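Long-range contact in odorant Binding Protein from Varroa destructor, form P2<1> (Varroa destructor, PDB 7NZA), which probably binds and carries small odorant-like ligands in a wide open internal cavity: residues G19-L24 against Q139-K144. Residues are numbered along the deposited sequence; the frame is centred on the assembly and turned at random.
Sequences GKCEQL and QICGIK
The backbone of Lys20, in the loop after strand 16-17, donates its N-H to Cys141 O at the C-terminal end of helix 122-141, a nearly linear bond of 2.9 Å that lies in the carbonyl plane. Beside it, a disulfide between Cys21 and Cys141 ties the N-terminal loop covalently to the end of that helix, in the mostly helical, non-classical odorant-binding-protein fold of this varroa protein. In both cysteines SG stands anti to the carbonyl carbon, and the bridge turns with a chi3 of -79°, which brings Cys21 CB within 3.5 Å of Cys141 CB. Leu24 CD1 approaches the buried bridge, 4.3 Å from Cys141 SG, while Val100 of helix 98-118 touches Cys21. Gly142, with positive phi, leads the chain out of the helix toward strand 144-145, which pairs antiparallel with strand 16-17, so disulfide and strand pairing fasten the same two chain regions together. Gly19, at positive phi, brings its CA to 3.4 Å from Cys141 O in a CA-H...O contact, a second and weaker donor to that oxygen. The Lys20 side chain bends at chi3 (-39°) over the helix end, which sets CE 3.1 Å and NZ 3.2 Å from Ile140 O.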
ATOM      1  N   GLY A  19       1.624  17.749   1.107  1.00 17.82           N
ATOM      2  CA  GLY A  19       1.285  19.133   0.764  1.00 19.10           C
ATOM      3  C   GLY A  19       1.063  19.992   2.001  1.00 18.83           C
ATOM      4  O   GLY A  19       1.840  20.022   2.949  1.00 20.02           O
ATOM      5  N   LYS A  20      -0.080  20.623   2.044  1.00 19.87           N
ATOM      6  CA  LYS A  20      -0.584  21.539   3.104  1.00 21.84           C
ATOM      7  C   LYS A  20      -1.205  20.763   4.256  1.00 20.86           C
ATOM      8  O   LYS A  20      -1.802  21.403   5.160  1.00 23.40           O
ATOM      9  CB  LYS A  20      -1.571  22.582   2.539  1.00 24.95           C
ATOM     10  CG  LYS A  20      -0.991  23.445   1.430  1.00 28.50           C
ATOM     11  CD  LYS A  20      -1.907  24.557   0.910  1.00 31.66           C
ATOM     12  CE  LYS A  20      -3.358  24.133   0.802  1.00 35.71           C
ATOM     13  NZ  LYS A  20      -4.208  25.170   0.167  1.00 43.04           N
ATOM     14  N   CYS A  21      -1.231  19.420   4.205  1.00 20.63           N
ATOM     15  CA  CYS A  21      -2.087  18.612   5.084  1.00 19.64           C
ATOM     16  C   CYS A  21      -1.322  17.437   5.701  1.00 19.88           C
ATOM     17  O   CYS A  21      -1.816  16.342   5.702  1.00 18.36           O
ATOM     18  CB  CYS A  21      -3.285  18.151   4.262  1.00 18.80           C
ATOM     19  SG  CYS A  21      -4.301  19.537   3.724  1.00 21.87           S
ATOM     20  N   GLU A  22      -0.156  17.717   6.275  1.00 18.99           N
ATOM     21  CA  GLU A  22       0.650  16.708   6.977  1.00 21.16           C
ATOM     22  C   GLU A  22      -0.174  16.083   8.094  1.00 20.33           C
ATOM     23  O   GLU A  22       0.060  14.896   8.407  1.00 22.30           O
ATOM     24  CB  GLU A  22       1.921  17.353   7.510  1.00 23.10           C
ATOM     25  CG  GLU A  22       2.955  17.655   6.452  1.00 25.21           C
ATOM     26  CD  GLU A  22       3.734  16.466   5.883  1.00 25.56           C
ATOM     27  OE1 GLU A  22       3.747  15.370   6.480  1.00 29.09           O
ATOM     28  OE2 GLU A  22       4.390  16.682   4.844  1.00 28.34           O
ATOM     29  N   GLN A  23      -1.145  16.789   8.651  1.00 18.97           N
ATOM     30  CA  GLN A  23      -1.975  16.244   9.755  1.00 20.27           C
ATOM     31  C   GLN A  23      -2.760  15.021   9.312  1.00 20.26           C
ATOM     32  O   GLN A  23      -3.280  14.302  10.154  1.00 21.88           O
ATOM     33  CB  GLN A  23      -2.962  17.299  10.257  1.00 20.33           C
ATOM     34  CG  GLN A  23      -2.279  18.506  10.912  1.00 22.16           C
ATOM     35  CD  GLN A  23      -1.865  19.550   9.925  1.00 21.15           C
ATOM     36  OE1 GLN A  23      -1.963  19.466   8.694  1.00 21.64           O
ATOM     37  NE2 GLN A  23      -1.400  20.667  10.501  1.00 27.03           N
ATOM     38  N   LEU A  24      -2.950  14.812   8.013  1.00 19.37           N
ATOM     39  CA  LEU A  24      -3.778  13.660   7.563  1.00 19.16           C
ATOM     40  C   LEU A  24      -2.976  12.362   7.460  1.00 19.20           C
ATOM     41  O   LEU A  24      -3.568  11.327   7.164  1.00 20.33           O
ATOM     42  CB  LEU A  24      -4.432  14.011   6.231  1.00 18.64           C
ATOM     43  CG  LEU A  24      -5.391  15.196   6.270  1.00 18.33           C
ATOM     44  CD1 LEU A  24      -6.081  15.414   4.912  1.00 19.12           C
ATOM     45  CD2 LEU A  24      -6.436  15.042   7.359  1.00 19.09           C
ATOM     46  N   GLN A 139      -6.955  17.630  -3.870  1.00 17.24           N
ATOM     47  CA  GLN A 139      -6.893  18.919  -4.581  1.00 19.11           C
ATOM     48  C   GLN A 139      -6.668  20.076  -3.622  1.00 18.43           C
ATOM     49  O   GLN A 139      -5.825  20.907  -3.884  1.00 20.67           O
ATOM     50  CB  GLN A 139      -8.181  19.193  -5.372  1.00 21.01           C
ATOM     51  CG  GLN A 139      -8.442  18.238  -6.502  1.00 25.27           C
ATOM     52  CD  GLN A 139      -7.470  18.508  -7.620  1.00 30.30           C
ATOM     53  OE1 GLN A 139      -7.376  19.623  -8.127  1.00 38.22           O
ATOM     54  NE2 GLN A 139      -6.743  17.499  -8.029  1.00 31.81           N
ATOM     55  N   ILE A 140      -7.408  20.151  -2.540  1.00 17.80           N
ATOM     56  CA  ILE A 140      -7.314  21.268  -1.578  1.00 17.28           C
ATOM     57  C   ILE A 140      -5.930  21.284  -0.968  1.00 18.94           C
ATOM     58  O   ILE A 140      -5.296  22.339  -0.789  1.00 20.00           O
ATOM     59  CB  ILE A 140      -8.400  21.145  -0.530  1.00 18.23           C
ATOM     60  CG1 ILE A 140      -9.769  21.412  -1.134  1.00 18.02           C
ATOM     61  CG2 ILE A 140      -8.065  22.014   0.696  1.00 18.50           C
ATOM     62  CD1 ILE A 140     -10.920  20.895  -0.330  1.00 19.86           C
ATOM     63  N   CYS A 141      -5.407  20.120  -0.652  1.00 18.06           N
ATOM     64  CA  CYS A 141      -4.159  20.009   0.143  1.00 18.31           C
ATOM     65  C   CYS A 141      -2.922  20.032  -0.752  1.00 18.83           C
ATOM     66  O   CYS A 141      -1.830  20.170  -0.230  1.00 19.98           O
ATOM     67  CB  CYS A 141      -4.201  18.710   0.916  1.00 17.89           C
ATOM     68  SG  CYS A 141      -5.411  18.694   2.256  1.00 20.55           S
ATOM     69  N   GLY A 142      -3.081  19.777  -2.033  1.00 19.17           N
ATOM     70  CA  GLY A 142      -1.920  19.525  -2.925  1.00 19.61           C
ATOM     71  C   GLY A 142      -1.218  18.225  -2.647  1.00 19.12           C
ATOM     72  O   GLY A 142       0.034  18.174  -2.684  1.00 22.19           O
ATOM     73  N   ILE A 143      -1.960  17.189  -2.307  1.00 18.68           N
ATOM     74  CA  ILE A 143      -1.377  15.866  -2.026  1.00 18.24           C
ATOM     75  C   ILE A 143      -1.049  15.164  -3.321  1.00 19.05           C
ATOM     76  O   ILE A 143      -1.838  15.207  -4.283  1.00 20.18           O
ATOM     77  CB  ILE A 143      -2.325  15.001  -1.203  1.00 18.64           C
ATOM     78  CG1 ILE A 143      -2.449  15.599   0.193  1.00 19.12           C
ATOM     79  CG2 ILE A 143      -1.922  13.553  -1.195  1.00 19.41           C
ATOM     80  CD1 ILE A 143      -3.620  15.053   0.997  1.00 19.35           C
ATOM     81  N   LYS A 144       0.137  14.542  -3.392  1.00 17.54           N
ATOM     82  CA  LYS A 144       0.515  13.675  -4.526  1.00 18.09           C
ATOM     83  C   LYS A 144       0.724  12.256  -4.000  1.00 16.51           C
ATOM     84  O   LYS A 144       1.350  12.080  -2.989  1.00 17.38           O
ATOM     85  CB  LYS A 144       1.777  14.177  -5.218  1.00 18.58           C
ATOM     86  CG  LYS A 144       1.614  15.501  -5.943  1.00 21.97           C
ATOM     87  CD  LYS A 144       2.910  15.971  -6.602  1.00 22.27           C
ATOM     88  CE  LYS A 144       3.941  16.400  -5.580  1.00 25.69           C
ATOM     89  NZ  LYS A 144       5.214  16.918  -6.142  1.00 26.67           N
TER